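Local coordinates for alternansucrase (Leuconostoc mesenteroides, PDB 6HVG), which belongs to glycoside hydrolase family 70, combining a TIM-barrel-related domain that holds a calcium ion with repeats of the choline-binding type, at residues Thr1134-Asp1137 with Leu1138-Ile1142; Arg1115-Leu1118 with Gly1119-Lys1122; Pro1056-Pro1059 with Glu1060-Thr1063; Phe1101-Phe1105 with Leu1106-Tyr1110; Val824-Gly827 with Asp828-Glu832. One frame throughout, in Å; residues are numbered along the deposited sequence.

All five contacts are local and follow one another along the chain without nesting or crossing. Interaction 5 comes first, turning strand 821-825 of the parallel sheet into the short helix 826-829. Interaction 3 closes the turn that leads into helix 1063-1075, and interaction 4 ends helix 1102-1105. Further on, interaction 2 bends the loop before helix 1135-1147, whose first turns are held by interaction 1. These last two meet directly: D1135 N probably donates to G1119 O, and L1138 packs on L1118. Interaction 3 comes within about 5 Å of interaction 1 at the nearest atoms, whereas interactions 2 and 5 lie about 27 Å apart between centres.

Interaction 1 (Thr1134-Asp1137 with Leu1138-Ile1142); sequences TDQD and LRNAI
R1139 and D1135, about one helical turn apart, run side by side, and both terminal guanidinium nitrogens converge on one carboxylate oxygen: NH1 of R1139 lies 2.8 Å, and NH2 of R1139 3.2 Å, from OD2 of D1135. That oxygen sits in the guanidinium plane, while the carboxylate is turned 63° against it and receives both nitrogens from the same face. NH2 of R1139 also makes a weak bond of 3.0 Å to OE1 of Q1136, whose amide stands almost perpendicular to the guanidinium, at 89°. At the other end of this amide, NE2 of Q1136 donates to OD1 of N1140 over 3.1 Å, and a water accepts from both R1139 NE and Q1136 NE2. A bend of R1139 at chi3 (-63°) brings one guanidinium face over D1135 O and Q1136 CA. Behind this network T1134 and D1137 form a capping box that opens helix 1135-1147: D1137 N donates to T1134 OG1 (3.2 Å) and T1134 N to D1137 OD2 (3.0 Å). F603 and T607 of helix 603-608 pack against R1139. Two acidic groups at the helix N terminus should interact favourably with its dipole, and the arginine probably helps to keep D1135 ionised.

Interaction 2 (Arg1115-Leu1118 with Gly1119-Lys1122); sequences RYDL and GFNK
The ring of F1120 meets the preceding residues at its rim: the carbonyl oxygen of Y1116 lies at the ring edge, near the ring plane, with Y1116 O 3.4 Å from F1120 CE1. Y1203 of helix 1203-1207 stacks on the same ring, and Y599 of helix 587-601 also touches it. The other aromatic group, Y1116, turns away from F1120; it meets Y599 edge-to-face, and its hydroxyl bonds to E592.

The polar centre of the contact is the carboxylate of D1117. With CG anti to the backbone N (chi1 -172°), the side chain swings forward along the chain, and OD1 reaches past the amide of L1118 to those of G1119 and F1120. G1119 N donates to D1117 OD1 over 3.1 Å, and F1120 N donates to D1117 OD1 over 3.2 Å, both approaching close to the line of the C-O bond. The first of these bonds defines an Asx turn, and the second draws the chain one residue further round. G1119 adopts a positive phi of 123°, a conformation in which a CB would press on the preceding carbonyl oxygen, so glycine suits the bend. The turn also brings F1120 CD1 to 3.7 Å from D1117 OD1.

The turn belongs to the long loop between helix 1102-1105 and helix 1135-1147, and L1118 packs from it onto L1138 of the latter helix. The second oxygen of D1117, OD2, is in a salt bridge with R1089. A buried carboxylate is thus met by two backbone amides on one oxygen and by a guanidinium on the other, surroundings that would be expected to favour its ionised form.

Interaction 3 (Pro1056-Pro1059 with Glu1060-Thr1063); sequences PTSP and EQST
T1057 and S1058 both hold their hydroxyls between the backbone N and the carbonyl carbon (chi1 53° and 65°), which presents the two oxygens to Q1061. The glutamine has CG beside its own backbone N (chi1 -53°) and is extended beyond CG, which carries its amide back over the start of the turn. Both hydroxyls donate to the same amide oxygen: T1057 OG1 is 2.6 Å from Q1061 OE1, and S1058 OG is 2.5 Å from Q1061 OE1. They use it differently. The serine arrives in the carbonyl plane, on a lone pair, whereas the threonine comes from above that plane. Between them they restrict rotation of the amide. The backbone beneath forms a type I beta turn, with P1059 and E1060 at its corners and Q1061 N donating to S1058 O over 3.0 Å. This turn lies in the loop after strand 1045-1047 of the parallel sheet and leads into helix 1063-1075, for which S1062 occupies the N-cap position. Its hydroxyl makes no capping bond; instead S1062 OG turns back to P1059 O, 3.2 Å away, again from above the carbonyl plane. CB and CG of P1056 lie alongside the same hydroxyl, each 3.7 Å from S1062 OG. The side chain of Q1061 also touches Q835 from another loop, and T1063 OG1 is hydrogen-bonded to Q1053 NE2.

Interaction 4 (Phe1101-Phe1105 with Leu1106-Tyr1110); sequences FLDSF and LNNGY
D1103, in the short helix 1102-1105, is joined to N1108 in the Asx turn that follows it. N1108 ND2 donates to D1103 OD1 over 3.0 Å; the carboxylate oxygen lies in the amide plane, but the nitrogen stands above the carboxylate plane, and the two groups are turned 65° against each other. The other end of the amide makes the Asx turn, with Y1110 N 2.8 Å from N1108 OD1. A chi1 of 65° sets CG of N1108 between its backbone N and carbonyl carbon, where the amide can serve both partners. The second carboxylate oxygen, D1103 OD2, rests 3.2 Å from Y1110 CB.

The helix itself ends with L1106 N bonded to L1102 O at 2.8 Å. N1107 then takes a left-handed backbone conformation, and N1107 N reaches S1104 O at 3.2 Å. A weak bond of 3.4 Å from N1108 N to D1103 O completes a pattern resembling a Schellman motif. G1109 N donates to a water beside this end.

On the apolar side L1106 CG lies 4.0 Å from F1105 CD1, and L1102 CD1 lies 4.2 Å from L1106 CD1. L1106 continues into F779 and L782 of helix 779-793, F1105 meets F777 edge-to-face, and S1104 OG bonds to S1091 OG in the loop after strand 1089-1090.

Interaction 5 (Val824-Gly827 with Asp828-Glu832); sequences VYYG and DMYLE
Y825 and Y826 stand where strand 821-825 gives way to the weakly bonded helix 826-829, and their contacts with D828-E832 shape this junction. The strand is part of an eight-stranded parallel sheet, consistent with the (beta/alpha)8 barrel of the family.

Backbone bonds make the turn. D828 N donates to Y825 O over 2.9 Å, while Y826 O accepts twice, from M829 N at 2.9 Å and from Y830 N at 2.7 Å.

Among the side chains, one polar link spans the junction: Y825 OH donates to E832 OE2 over 2.8 Å, on the anti side of the carboxylate, whose plane is turned 82° from the ring. One face of the Y825 ring lies over the amide nitrogen of G827. R750 forms salt bridges with both D828 and E832, Y789 bonds to E832 OE1, and M837 N bonds to Y826 OH.

Apolar packing adds to these bonds. Y830 CB sits over one face of the Y826 ring, 4.1 Å from its centroid, a CH-pi contact; the two rings are inclined by only 30° but slid apart, so they barely overlap. V824 CG1 touches M829 CG at 3.9 Å.

A water bridges the two segments, accepting from E832 N and donating to E832 OE1 at 2.7 Å and to G827 O at 3.1 Å.

Interaction 1 (Thr1134-Asp1137 with Leu1138-Ile1142)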
loop_
_atom_site.group_PDB
_atom_site.type_symbol
_atom_site.label_atom_id
_atom_site.label_comp_id
_atom_site.label_asym_id
_atom_site.label_seq_id
_atom_site.Cartn_x
_atom_site.Cartn_y
_atom_site.Cartn_z
ATOM N N THR A 1134 24.897 17.200 10.442
ATOM C CA THR A 1134 25.159 16.908 11.852
ATOM C C THR A 1134 24.147 17.585 12.781
ATOM O O THR A 1134 23.298 18.351 12.320
ATOM C CB THR A 1134 26.594 17.311 12.256
ATOM O OG1 THR A 1134 26.741 18.733 12.209
ATOM C CG2 THR A 1134 27.615 16.643 11.320
ATOM N N ASP A 1135 24.234 17.291 14.078
ATOM C CA ASP A 1135 23.387 17.959 15.072
ATOM C C ASP A 1135 23.697 19.450 15.177
ATOM O O ASP A 1135 22.785 20.252 15.381
ATOM C CB ASP A 1135 23.493 17.299 16.450
ATOM C CG ASP A 1135 24.900 17.316 17.010
ATOM O OD1 ASP A 1135 25.787 16.766 16.333
ATOM O OD2 ASP A 1135 25.110 17.859 18.127
ATOM N N GLN A 1136 24.970 19.827 15.045
ATOM C CA GLN A 1136 25.335 21.251 15.008
ATOM C C GLN A 1136 24.738 21.933 13.773
ATOM O O GLN A 1136 24.237 23.050 13.869
ATOM C CB GLN A 1136 26.850 21.452 15.045
ATOM C CG GLN A 1136 27.280 22.896 15.300
ATOM C CD GLN A 1136 26.964 23.362 16.722
ATOM O OE1 GLN A 1136 27.524 22.835 17.689
ATOM N NE2 GLN A 1136 26.067 24.350 16.853
ATOM N N ASP A 1137 24.760 21.252 12.625
ATOM C CA ASP A 1137 24.172 21.822 11.416
ATOM C C ASP A 1137 22.699 22.171 11.633
ATOM O O ASP A 1137 22.220 23.196 11.136
ATOM C CB ASP A 1137 24.307 20.869 10.229
ATOM C CG ASP A 1137 25.730 20.729 9.740
ATOM O OD1 ASP A 1137 26.500 21.709 9.823
ATOM O OD2 ASP A 1137 26.073 19.637 9.238
ATOM N N LEU A 1138 21.996 21.318 12.379
ATOM C CA LEU A 1138 20.579 21.524 12.679
ATOM C C LEU A 1138 20.373 22.719 13.620
ATOM O O LEU A 1138 19.516 23.570 13.380
ATOM C CB LEU A 1138 19.979 20.253 13.286
ATOM C CG LEU A 1138 18.537 20.322 13.790
ATOM C CD1 LEU A 1138 17.556 20.758 12.712
ATOM C CD2 LEU A 1138 18.150 18.967 14.350
ATOM N N ARG A 1139 21.162 22.777 14.686
ATOM C CA ARG A 1139 21.084 23.897 15.618
ATOM C C ARG A 1139 21.417 25.223 14.921
ATOM O O ARG A 1139 20.794 26.239 15.198
ATOM C CB ARG A 1139 21.985 23.656 16.833
ATOM C CG ARG A 1139 21.467 22.547 17.755
ATOM C CD ARG A 1139 22.162 22.542 19.110
ATOM N NE ARG A 1139 23.593 22.262 18.969
ATOM C CZ ARG A 1139 24.139 21.051 18.898
ATOM N NH1 ARG A 1139 23.400 19.956 18.969
ATOM N NH2 ARG A 1139 25.438 20.934 18.744
ATOM N N ASN A 1140 22.375 25.207 14.002
ATOM C CA ASN A 1140 22.709 26.402 13.226
ATOM C C ASN A 1140 21.578 26.779 12.271
ATOM O O ASN A 1140 21.276 27.950 12.071
ATOM C CB ASN A 1140 24.022 26.213 12.423
ATOM C CG ASN A 1140 25.251 26.098 13.312
ATOM O OD1 ASN A 1140 25.182 26.272 14.536
ATOM N ND2 ASN A 1140 26.374 25.763 12.706
ATOM N N ALA A 1141 20.962 25.773 11.667
ATOM C CA ALA A 1141 19.850 26.004 10.762
ATOM C C ALA A 1141 18.677 26.629 11.506
ATOM O O ALA A 1141 18.033 27.535 10.999
ATOM C CB ALA A 1141 19.432 24.698 10.115
ATOM N N ILE A 1142 18.392 26.130 12.697
ATOM C CA ILE A 1142 17.274 26.610 13.492
ATOM C C ILE A 1142 17.525 28.038 13.980
ATOM O O ILE A 1142 16.631 28.882 13.920
ATOM C CB ILE A 1142 16.990 25.647 14.680
ATOM C CG1 ILE A 1142 16.303 24.394 14.162
ATOM C CG2 ILE A 1142 16.109 26.291 15.746
ATOM C CD1 ILE A 1142 16.213 23.268 15.174
HETATM O O HOH W 1 24.388 25.258 19.500
#

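Interaction 2 (Arg1115-Leu1118 with Gly1119-Lys1122)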
loop_
_atom_site.group_PDB
_atom_site.type_symbol
_atom_site.label_atom_id
_atom_site.label_comp_id
_atom_site.label_asym_id
_atom_site.label_seq_id
_atom_site.Cartn_x
_atom_site.Cartn_y
_atom_site.Cartn_z
ATOM N N ARG A 1115 15.252 7.511 18.182
ATOM C CA ARG A 1115 14.409 8.712 18.078
ATOM C C ARG A 1115 15.146 9.984 18.505
ATOM O O ARG A 1115 14.751 11.084 18.111
ATOM C CB ARG A 1115 13.162 8.572 18.923
ATOM C CG ARG A 1115 12.417 7.280 18.690
ATOM C CD ARG A 1115 10.998 7.324 19.192
ATOM N NE ARG A 1115 10.961 7.665 20.588
ATOM C CZ ARG A 1115 9.852 7.997 21.222
ATOM N NH1 ARG A 1115 8.686 8.006 20.587
ATOM N NH2 ARG A 1115 9.917 8.312 22.506
ATOM N N TYR A 1116 16.193 9.847 19.317
ATOM C CA TYR A 1116 16.875 10.993 19.871
ATOM C C TYR A 1116 18.187 11.346 19.163
ATOM O O TYR A 1116 18.786 12.381 19.475
ATOM C CB TYR A 1116 17.152 10.756 21.340
ATOM C CG TYR A 1116 15.923 10.750 22.204
ATOM C CD1 TYR A 1116 15.161 9.608 22.338
ATOM C CD2 TYR A 1116 15.557 11.877 22.930
ATOM C CE1 TYR A 1116 14.041 9.585 23.145
ATOM C CE2 TYR A 1116 14.443 11.869 23.748
ATOM C CZ TYR A 1116 13.688 10.715 23.849
ATOM O OH TYR A 1116 12.573 10.716 24.651
ATOM N N ASP A 1117 18.647 10.499 18.240
ATOM C CA ASP A 1117 19.856 10.779 17.461
ATOM C C ASP A 1117 19.482 11.616 16.245
ATOM O O ASP A 1117 18.937 11.102 15.261
ATOM C CB ASP A 1117 20.505 9.475 17.016
ATOM C CG ASP A 1117 21.862 9.667 16.382
ATOM O OD1 ASP A 1117 22.201 10.793 16.021
ATOM O OD2 ASP A 1117 22.596 8.674 16.212
ATOM N N LEU A 1118 19.793 12.913 16.305
ATOM C CA LEU A 1118 19.503 13.847 15.210
ATOM C C LEU A 1118 20.770 14.254 14.412
ATOM O O LEU A 1118 20.783 15.271 13.713
ATOM C CB LEU A 1118 18.800 15.076 15.775
ATOM C CG LEU A 1118 17.299 14.863 16.100
ATOM C CD1 LEU A 1118 17.087 14.166 17.433
ATOM C CD2 LEU A 1118 16.530 16.175 16.079
ATOM N N GLY A 1119 21.808 13.427 14.493
ATOM C CA GLY A 1119 23.022 13.632 13.717
ATOM C C GLY A 1119 24.296 13.739 14.547
ATOM O O GLY A 1119 25.276 14.315 14.087
ATOM N N PHE A 1120 24.313 13.113 15.726
ATOM C CA PHE A 1120 25.488 13.181 16.584
ATOM C C PHE A 1120 26.644 12.371 16.033
ATOM O O PHE A 1120 26.452 11.464 15.232
ATOM C CB PHE A 1120 25.183 12.692 17.994
ATOM C CG PHE A 1120 24.160 13.520 18.721
ATOM C CD1 PHE A 1120 22.876 13.050 18.885
ATOM C CD2 PHE A 1120 24.485 14.766 19.251
ATOM C CE1 PHE A 1120 21.930 13.792 19.563
ATOM C CE2 PHE A 1120 23.539 15.519 19.934
ATOM C CZ PHE A 1120 22.255 15.031 20.080
ATOM N N ASN A 1121 27.847 12.714 16.475
ATOM C CA ASN A 1121 29.043 11.991 16.089
ATOM C C ASN A 1121 29.050 10.545 16.618
ATOM O O ASN A 1121 28.434 10.240 17.642
ATOM C CB ASN A 1121 30.286 12.727 16.608
ATOM C CG ASN A 1121 30.525 14.072 15.925
ATOM O OD1 ASN A 1121 29.843 14.451 14.963
ATOM N ND2 ASN A 1121 31.520 14.780 16.416
ATOM N N LYS A 1122 29.742 9.656 15.910
ATOM C CA LYS A 1122 29.994 8.319 16.424
ATOM C C LYS A 1122 30.720 8.470 17.748
ATOM O O LYS A 1122 31.287 9.531 18.027
ATOM C CB LYS A 1122 30.855 7.520 15.453
ATOM C CG LYS A 1122 30.158 7.150 14.154
ATOM C CD LYS A 1122 31.069 6.343 13.233
ATOM C CE LYS A 1122 30.851 6.635 11.744
ATOM N NZ LYS A 1122 32.173 6.681 11.038
#

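Interaction 3 (Pro1056-Pro1059 with Glu1060-Thr1063)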
loop_
_atom_site.group_PDB
_atom_site.type_symbol
_atom_site.label_atom_id
_atom_site.label_comp_id
_atom_site.label_asym_id
_atom_site.label_seq_id
_atom_site.Cartn_x
_atom_site.Cartn_y
_atom_site.Cartn_z
ATOM N N PRO A 1056 23.736 14.019 0.413
ATOM C CA PRO A 1056 24.730 15.061 0.176
ATOM C C PRO A 1056 26.037 14.526 -0.413
ATOM O O PRO A 1056 26.632 13.580 0.122
ATOM C CB PRO A 1056 24.987 15.635 1.574
ATOM C CG PRO A 1056 23.796 15.299 2.371
ATOM C CD PRO A 1056 23.218 14.046 1.792
ATOM N N THR A 1057 26.482 15.129 -1.508
ATOM C CA THR A 1057 27.762 14.764 -2.108
ATOM C C THR A 1057 28.907 15.259 -1.226
ATOM O O THR A 1057 29.975 14.661 -1.214
ATOM C CB THR A 1057 27.906 15.296 -3.553
ATOM O OG1 THR A 1057 27.639 16.692 -3.570
ATOM C CG2 THR A 1057 26.934 14.587 -4.497
ATOM N N SER A 1058 28.674 16.346 -0.495
ATOM C CA SER A 1058 29.655 16.889 0.441
ATOM C C SER A 1058 28.960 17.504 1.653
ATOM O O SER A 1058 27.828 17.972 1.543
ATOM C CB SER A 1058 30.474 17.979 -0.256
ATOM O OG SER A 1058 29.650 19.086 -0.604
ATOM N N PRO A 1059 29.656 17.574 2.796
ATOM C CA PRO A 1059 29.071 18.253 3.972
ATOM C C PRO A 1059 28.579 19.697 3.747
ATOM O O PRO A 1059 27.669 20.138 4.443
ATOM C CB PRO A 1059 30.221 18.253 4.990
ATOM C CG PRO A 1059 31.122 17.146 4.561
ATOM C CD PRO A 1059 30.999 17.034 3.071
ATOM N N GLU A 1060 29.169 20.414 2.794
ATOM C CA GLU A 1060 28.794 21.807 2.520
ATOM C C GLU A 1060 27.416 21.907 1.859
ATOM O O GLU A 1060 26.768 22.942 1.954
ATOM C CB GLU A 1060 29.842 22.505 1.619
ATOM C CG GLU A 1060 31.191 22.810 2.270
ATOM C CD GLU A 1060 32.079 21.578 2.475
ATOM O OE1 GLU A 1060 32.123 20.694 1.591
ATOM O OE2 GLU A 1060 32.746 21.491 3.530
ATOM N N GLN A 1061 26.981 20.849 1.170
ATOM C CA GLN A 1061 25.696 20.854 0.440
ATOM C C GLN A 1061 24.556 20.137 1.185
ATOM O O GLN A 1061 23.499 19.864 0.609
ATOM C CB GLN A 1061 25.866 20.200 -0.925
ATOM C CG GLN A 1061 26.992 20.767 -1.767
ATOM C CD GLN A 1061 27.386 19.833 -2.896
ATOM O OE1 GLN A 1061 28.354 19.073 -2.779
ATOM N NE2 GLN A 1061 26.628 19.869 -3.987
ATOM N N SER A 1062 24.774 19.821 2.459
ATOM C CA SER A 1062 23.738 19.238 3.270
ATOM C C SER A 1062 22.633 20.266 3.499
ATOM O O SER A 1062 22.903 21.437 3.771
ATOM C CB SER A 1062 24.301 18.802 4.604
ATOM O OG SER A 1062 25.384 17.943 4.402
ATOM N N THR A 1063 21.398 19.788 3.430
ATOM C CA THR A 1063 20.209 20.611 3.543
ATOM C C THR A 1063 20.306 21.700 4.610
ATOM O O THR A 1063 20.081 22.862 4.326
ATOM C CB THR A 1063 18.981 19.706 3.798
ATOM O OG1 THR A 1063 18.713 18.926 2.626
ATOM C CG2 THR A 1063 17.739 20.511 4.124
#

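Interaction 4 (Phe1101-Phe1105 with Leu1106-Tyr1110)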
loop_
_atom_site.group_PDB
_atom_site.type_symbol
_atom_site.label_atom_id
_atom_site.label_comp_id
_atom_site.label_asym_id
_atom_site.label_seq_id
_atom_site.Cartn_x
_atom_site.Cartn_y
_atom_site.Cartn_z
ATOM N N PHE A 1101 10.973 -0.488 3.425
ATOM C CA PHE A 1101 10.166 0.616 2.872
ATOM C C PHE A 1101 11.060 1.750 2.343
ATOM O O PHE A 1101 12.185 1.898 2.800
ATOM C CB PHE A 1101 9.218 1.119 3.941
ATOM C CG PHE A 1101 8.143 2.017 3.427
ATOM C CD1 PHE A 1101 7.228 1.566 2.500
ATOM C CD2 PHE A 1101 8.036 3.330 3.897
ATOM C CE1 PHE A 1101 6.243 2.420 2.027
ATOM C CE2 PHE A 1101 7.063 4.185 3.441
ATOM C CZ PHE A 1101 6.159 3.730 2.504
ATOM N N LEU A 1102 10.558 2.553 1.399
ATOM C CA LEU A 1102 11.373 3.610 0.785
ATOM C C LEU A 1102 11.868 4.701 1.758
ATOM O O LEU A 1102 12.961 5.235 1.581
ATOM C CB LEU A 1102 10.690 4.217 -0.441
ATOM C CG LEU A 1102 9.593 5.290 -0.388
ATOM C CD1 LEU A 1102 9.433 5.836 -1.778
ATOM C CD2 LEU A 1102 8.265 4.725 0.066
ATOM N N ASP A 1103 11.087 4.991 2.798
ATOM C CA ASP A 1103 11.534 5.874 3.880
ATOM C C ASP A 1103 12.875 5.437 4.443
ATOM O O ASP A 1103 13.704 6.274 4.779
ATOM C CB ASP A 1103 10.529 5.908 5.030
ATOM C CG ASP A 1103 9.289 6.705 4.707
ATOM O OD1 ASP A 1103 9.191 7.188 3.563
ATOM O OD2 ASP A 1103 8.403 6.814 5.622
ATOM N N SER A 1104 13.069 4.129 4.559
ATOM C CA SER A 1104 14.249 3.591 5.199
ATOM C C SER A 1104 15.430 3.670 4.264
ATOM O O SER A 1104 16.481 4.206 4.630
ATOM C CB SER A 1104 14.028 2.155 5.663
ATOM O OG SER A 1104 15.044 1.758 6.569
ATOM N N PHE A 1105 15.291 3.150 3.059
ATOM C CA PHE A 1105 16.447 3.112 2.158
ATOM C C PHE A 1105 16.723 4.435 1.442
ATOM O O PHE A 1105 17.829 4.636 0.935
ATOM C CB PHE A 1105 16.391 1.909 1.188
ATOM C CG PHE A 1105 15.191 1.868 0.278
ATOM C CD1 PHE A 1105 15.140 2.674 -0.843
ATOM C CD2 PHE A 1105 14.160 0.959 0.493
ATOM C CE1 PHE A 1105 14.060 2.634 -1.695
ATOM C CE2 PHE A 1105 13.071 0.912 -0.377
ATOM C CZ PHE A 1105 13.015 1.762 -1.469
ATOM N N LEU A 1106 15.754 5.348 1.432
ATOM C CA LEU A 1106 16.022 6.716 0.989
ATOM C C LEU A 1106 16.421 7.679 2.127
ATOM O O LEU A 1106 16.565 8.869 1.911
ATOM C CB LEU A 1106 14.839 7.274 0.184
ATOM C CG LEU A 1106 14.539 6.595 -1.167
ATOM C CD1 LEU A 1106 13.381 7.289 -1.856
ATOM C CD2 LEU A 1106 15.763 6.634 -2.053
ATOM N N ASN A 1107 16.605 7.165 3.329
ATOM C CA ASN A 1107 17.159 7.936 4.428
ATOM C C ASN A 1107 16.479 9.273 4.699
ATOM O O ASN A 1107 17.118 10.231 5.160
ATOM C CB ASN A 1107 18.657 8.136 4.206
ATOM C CG ASN A 1107 19.409 6.816 4.073
ATOM O OD1 ASN A 1107 19.064 5.826 4.699
ATOM N ND2 ASN A 1107 20.432 6.808 3.254
ATOM N N ASN A 1108 15.174 9.330 4.456
ATOM C CA ASN A 1108 14.471 10.596 4.550
ATOM C C ASN A 1108 14.156 11.031 5.965
ATOM O O ASN A 1108 13.719 12.175 6.192
ATOM C CB ASN A 1108 13.214 10.607 3.678
ATOM C CG ASN A 1108 12.178 9.626 4.137
ATOM O OD1 ASN A 1108 12.112 9.294 5.312
ATOM N ND2 ASN A 1108 11.331 9.194 3.220
ATOM N N GLY A 1109 14.360 10.123 6.918
ATOM C CA GLY A 1109 14.188 10.458 8.342
ATOM C C GLY A 1109 12.898 9.981 8.962
ATOM O O GLY A 1109 12.783 9.967 10.180
ATOM N N TYR A 1110 11.925 9.597 8.127
ATOM C CA TYR A 1110 10.682 9.005 8.629
ATOM C C TYR A 1110 10.854 7.590 9.156
ATOM O O TYR A 1110 10.020 7.132 9.928
ATOM C CB TYR A 1110 9.575 9.036 7.574
ATOM C CG TYR A 1110 8.949 10.398 7.454
ATOM C CD1 TYR A 1110 8.140 10.903 8.471
ATOM C CD2 TYR A 1110 9.201 11.206 6.364
ATOM C CE1 TYR A 1110 7.580 12.164 8.385
ATOM C CE2 TYR A 1110 8.643 12.465 6.274
ATOM C CZ TYR A 1110 7.838 12.938 7.277
ATOM O OH TYR A 1110 7.309 14.200 7.163
HETATM O O HOH W 2 14.412 7.519 7.182
#

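Interaction 5 (Val824-Gly827 with Asp828-Glu832)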
loop_
_atom_site.group_PDB
_atom_site.type_symbol
_atom_site.label_atom_id
_atom_site.label_comp_id
_atom_site.label_asym_id
_atom_site.label_seq_id
_atom_site.Cartn_x
_atom_site.Cartn_y
_atom_site.Cartn_z
ATOM N N VAL A 824 3.610 25.803 1.459
ATOM C CA VAL A 824 4.294 25.712 0.190
ATOM C C VAL A 824 5.303 24.559 0.189
ATOM O O VAL A 824 6.108 24.400 1.129
ATOM C CB VAL A 824 5.043 27.017 -0.122
ATOM C CG1 VAL A 824 5.754 26.907 -1.460
ATOM C CG2 VAL A 824 4.085 28.196 -0.127
ATOM N N TYR A 825 5.259 23.763 -0.873
ATOM C CA TYR A 825 6.065 22.544 -0.962
ATOM C C TYR A 825 7.376 22.839 -1.675
ATOM O O TYR A 825 7.388 23.291 -2.814
ATOM C CB TYR A 825 5.259 21.436 -1.700
ATOM C CG TYR A 825 6.010 20.139 -1.952
ATOM C CD1 TYR A 825 6.774 19.547 -0.961
ATOM C CD2 TYR A 825 5.967 19.504 -3.195
ATOM C CE1 TYR A 825 7.465 18.364 -1.200
ATOM C CE2 TYR A 825 6.643 18.317 -3.434
ATOM C CZ TYR A 825 7.392 17.757 -2.437
ATOM O OH TYR A 825 8.083 16.599 -2.675
ATOM N N TYR A 826 8.474 22.540 -0.997
ATOM C CA TYR A 826 9.822 22.613 -1.568
ATOM C C TYR A 826 9.890 22.164 -3.011
ATOM O O TYR A 826 10.517 22.811 -3.829
ATOM C CB TYR A 826 10.766 21.731 -0.727
ATOM C CG TYR A 826 12.101 21.443 -1.370
ATOM C CD1 TYR A 826 13.185 22.312 -1.214
ATOM C CD2 TYR A 826 12.283 20.320 -2.129
ATOM C CE1 TYR A 826 14.419 22.021 -1.767
ATOM C CE2 TYR A 826 13.506 20.027 -2.694
ATOM C CZ TYR A 826 14.571 20.883 -2.509
ATOM O OH TYR A 826 15.776 20.571 -3.090
ATOM N N GLY A 827 9.248 21.042 -3.307
ATOM C CA GLY A 827 9.307 20.410 -4.626
ATOM C C GLY A 827 8.541 21.081 -5.740
ATOM O O GLY A 827 8.669 20.684 -6.887
ATOM N N ASP A 828 7.729 22.070 -5.399
ATOM C CA ASP A 828 7.140 22.972 -6.378
ATOM C C ASP A 828 8.030 24.190 -6.612
ATOM O O ASP A 828 7.818 24.929 -7.572
ATOM C CB ASP A 828 5.756 23.443 -5.907
ATOM C CG ASP A 828 4.749 22.308 -5.832
ATOM O OD1 ASP A 828 4.880 21.375 -6.659
ATOM O OD2 ASP A 828 3.853 22.357 -4.941
ATOM N N MET A 829 9.004 24.404 -5.728
ATOM C CA MET A 829 9.936 25.528 -5.820
ATOM C C MET A 829 11.303 25.098 -6.364
ATOM O O MET A 829 11.915 25.817 -7.154
ATOM C CB MET A 829 10.119 26.169 -4.446
ATOM C CG MET A 829 8.846 26.765 -3.863
ATOM S SD MET A 829 8.325 28.231 -4.767
ATOM C CE MET A 829 9.487 29.427 -4.110
ATOM N N TYR A 830 11.783 23.940 -5.922
ATOM C CA TYR A 830 13.036 23.374 -6.383
ATOM C C TYR A 830 12.773 21.946 -6.826
ATOM O O TYR A 830 11.719 21.382 -6.519
ATOM C CB TYR A 830 14.091 23.462 -5.280
ATOM C CG TYR A 830 14.351 24.899 -4.903
ATOM C CD1 TYR A 830 13.604 25.521 -3.901
ATOM C CD2 TYR A 830 15.298 25.671 -5.593
ATOM C CE1 TYR A 830 13.817 26.851 -3.572
ATOM C CE2 TYR A 830 15.507 27.012 -5.279
ATOM C CZ TYR A 830 14.769 27.593 -4.268
ATOM O OH TYR A 830 14.960 28.906 -3.936
ATOM N N LEU A 831 13.702 21.360 -7.579
ATOM C CA LEU A 831 13.501 20.012 -8.088
ATOM C C LEU A 831 13.624 18.982 -6.973
ATOM O O LEU A 831 14.521 19.077 -6.120
ATOM C CB LEU A 831 14.506 19.705 -9.189
ATOM C CG LEU A 831 14.350 20.508 -10.485
ATOM C CD1 LEU A 831 15.469 20.138 -11.446
ATOM C CD2 LEU A 831 12.982 20.308 -11.139
ATOM N N GLU A 832 12.736 17.989 -7.006
ATOM C CA GLU A 832 12.567 17.037 -5.894
ATOM C C GLU A 832 13.697 16.056 -5.669
ATOM O O GLU A 832 13.784 15.485 -4.587
ATOM C CB GLU A 832 11.268 16.259 -6.054
ATOM C CG GLU A 832 10.074 17.009 -5.494
ATOM C CD GLU A 832 8.771 16.597 -6.129
ATOM O OE1 GLU A 832 8.616 16.750 -7.345
ATOM O OE2 GLU A 832 7.892 16.123 -5.408
HETATM O O HOH W 3 10.322 18.565 -8.448
#